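Local structure of extracellular solute-binding protein, family 1 (Bifidobacterium longum subsp. infantis, 6FTH) at residues Pro457-Thr462 with Val507-Lys512. The protein probably captures human milk oligosaccharides outside the cell and delivers them to a partner ABC transporter for uptake. Residues are numbered along the deposited sequence; the frame is centred on the assembly and turned at random.
Sequences PTDSNT and VKIWQK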
loop_
_atom_site.group_PDB
_atom_site.type_symbol
_atom_site.label_atom_id
_atom_site.label_comp_id
_atom_site.label_asym_id
_atom_site.label_seq_id
_atom_site.Cartn_x
_atom_site.Cartn_y
_atom_site.Cartn_z
ATOM N N PRO A 457 2.534 -21.588 -6.705
ATOM C CA PRO A 457 3.975 -21.351 -6.813
ATOM C C PRO A 457 4.504 -21.444 -8.217
ATOM O O PRO A 457 5.313 -20.599 -8.609
ATOM C CB PRO A 457 4.588 -22.423 -5.893
ATOM C CG PRO A 457 3.511 -22.801 -4.979
ATOM C CD PRO A 457 2.230 -22.662 -5.741
ATOM N N THR A 458 4.034 -22.414 -9.014
ATOM C CA THR A 458 4.530 -22.549 -10.375
ATOM C C THR A 458 4.169 -21.320 -11.194
ATOM O O THR A 458 5.001 -20.761 -11.918
ATOM C CB THR A 458 3.932 -23.807 -11.017
ATOM O OG1 THR A 458 4.387 -24.978 -10.327
ATOM C CG2 THR A 458 4.341 -23.916 -12.473
ATOM N N ASP A 459 2.908 -20.894 -11.102
ATOM C CA ASP A 459 2.489 -19.748 -11.889
ATOM C C ASP A 459 3.107 -18.458 -11.362
ATOM O O ASP A 459 3.423 -17.564 -12.153
ATOM C CB ASP A 459 0.967 -19.644 -11.921
ATOM C CG ASP A 459 0.328 -20.626 -12.888
ATOM O OD1 ASP A 459 1.042 -21.324 -13.645
ATOM O OD2 ASP A 459 -0.902 -20.691 -12.860
ATOM N N SER A 460 3.298 -18.355 -10.041
ATOM C CA SER A 460 3.987 -17.196 -9.480
ATOM C C SER A 460 5.398 -17.068 -10.030
ATOM O O SER A 460 5.834 -15.972 -10.394
ATOM C CB SER A 460 4.008 -17.294 -7.957
ATOM O OG SER A 460 2.714 -17.108 -7.426
ATOM N N ASN A 461 6.120 -18.183 -10.137
ATOM C CA ASN A 461 7.465 -18.125 -10.683
ATOM C C ASN A 461 7.450 -17.739 -12.161
ATOM O O ASN A 461 8.290 -16.957 -12.617
ATOM C CB ASN A 461 8.191 -19.453 -10.435
ATOM C CG ASN A 461 8.496 -19.675 -8.949
ATOM O OD1 ASN A 461 8.639 -18.732 -8.183
ATOM N ND2 ASN A 461 8.590 -20.934 -8.553
ATOM N N THR A 462 6.488 -18.247 -12.931
ATOM C CA THR A 462 6.383 -17.807 -14.318
ATOM C C THR A 462 6.137 -16.310 -14.398
ATOM O O THR A 462 6.792 -15.600 -15.168
ATOM C CB THR A 462 5.256 -18.551 -15.026
ATOM O OG1 THR A 462 5.580 -19.953 -15.069
ATOM C CG2 THR A 462 5.074 -18.019 -16.440
ATOM N N VAL A 507 -1.065 -12.493 -18.770
ATOM C CA VAL A 507 -2.487 -12.145 -18.770
ATOM C C VAL A 507 -3.343 -13.383 -18.530
ATOM O O VAL A 507 -4.266 -13.374 -17.704
ATOM C CB VAL A 507 -2.868 -11.432 -20.080
ATOM C CG1 VAL A 507 -4.364 -11.273 -20.142
ATOM C CG2 VAL A 507 -2.172 -10.081 -20.178
ATOM N N LYS A 508 -3.048 -14.464 -19.252
ATOM C CA LYS A 508 -3.847 -15.672 -19.121
ATOM C C LYS A 508 -3.718 -16.290 -17.727
ATOM O O LYS A 508 -4.703 -16.806 -17.181
ATOM C CB LYS A 508 -3.441 -16.642 -20.229
ATOM C CG LYS A 508 -4.248 -17.928 -20.294
ATOM C CD LYS A 508 -4.256 -18.589 -21.718
ATOM C CE LYS A 508 -2.874 -18.789 -22.218
ATOM N NZ LYS A 508 -2.901 -19.609 -23.443
ATOM N N ILE A 509 -2.508 -16.257 -17.131
ATOM C CA ILE A 509 -2.317 -16.743 -15.767
ATOM C C ILE A 509 -3.163 -15.946 -14.782
ATOM O O ILE A 509 -3.868 -16.520 -13.942
ATOM C CB ILE A 509 -0.823 -16.705 -15.392
ATOM C CG1 ILE A 509 -0.089 -17.818 -16.147
ATOM C CG2 ILE A 509 -0.640 -16.833 -13.889
ATOM C CD1 ILE A 509 1.450 -17.746 -16.027
ATOM N N TRP A 510 -3.152 -14.609 -14.906
ATOM C CA TRP A 510 -3.948 -13.799 -13.994
ATOM C C TRP A 510 -5.435 -14.033 -14.223
ATOM O O TRP A 510 -6.208 -14.083 -13.262
ATOM C CB TRP A 510 -3.596 -12.314 -14.113
ATOM C CG TRP A 510 -2.418 -11.948 -13.273
ATOM C CD1 TRP A 510 -1.195 -11.543 -13.709
ATOM C CD2 TRP A 510 -2.367 -11.939 -11.833
ATOM N NE1 TRP A 510 -0.378 -11.288 -12.621
ATOM C CE2 TRP A 510 -1.072 -11.540 -11.471
ATOM C CE3 TRP A 510 -3.281 -12.254 -10.827
ATOM C CZ2 TRP A 510 -0.666 -11.419 -10.139
ATOM C CZ3 TRP A 510 -2.874 -12.143 -9.495
ATOM C CH2 TRP A 510 -1.576 -11.730 -9.170
ATOM N N GLN A 511 -5.861 -14.184 -15.481
ATOM C CA GLN A 511 -7.270 -14.488 -15.718
ATOM C C GLN A 511 -7.669 -15.786 -15.034
ATOM O O GLN A 511 -8.754 -15.888 -14.451
ATOM C CB GLN A 511 -7.571 -14.584 -17.207
ATOM C CG GLN A 511 -9.031 -14.902 -17.517
ATOM C CD GLN A 511 -9.940 -13.684 -17.417
ATOM O OE1 GLN A 511 -9.832 -12.752 -18.221
ATOM N NE2 GLN A 511 -10.865 -13.709 -16.461
ATOM N N LYS A 512 -6.825 -16.806 -15.138
ATOM C CA LYS A 512 -7.142 -18.103 -14.546
ATOM C C LYS A 512 -7.335 -17.990 -13.043
ATOM O O LYS A 512 -8.322 -18.486 -12.497
ATOM C CB LYS A 512 -6.024 -19.095 -14.860
ATOM C CG LYS A 512 -6.259 -20.472 -14.248
ATOM C CD LYS A 512 -5.185 -21.448 -14.615
ATOM C CE LYS A 512 -3.907 -21.124 -13.916
ATOM N NZ LYS A 512 -2.818 -22.134 -14.163
#
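Lys512 reaches across to Asp459 and closes a salt bridge, NZ lying 2.7 Å from OD2 on the syn side of the carboxylate, toward OD1. The lysine leaves its helix with CG anti to the backbone N (chi1 179°) and bends at chi3 (71°), which brings NZ round to the carboxylate; the two side chains cross at about a right angle. Beside this charged pair, Ile509 supplies the apolar part of the contact with two different branches: CG2 rests 3.8 Å from Asp459 CB, while CD1 packs 3.7 Å from Thr462 CG2, one helical turn further on. OD2 also accepts a hydrogen bond from Trp513 NE1, and these two donors on one oxygen probably limit how far the carboxylate can turn. With an alanine here, the Lys512 ammonium and the Trp513 indole N-H would probably lose the acceptor they share. Asp456, just ahead of helix 457-484, accepts a hydrogen bond from Asp459 N through OD1. Helices 457-484 and 503-518 run roughly antiparallel here, their local axes 10.6 Å apart at 147°, within a succession of C-terminal helices that also includes 487-500. Leu463 extends the packing against Ile509 and Trp510, and the far flank of helix 503-518 rests on strand 241-244 through Val507 and Gln511.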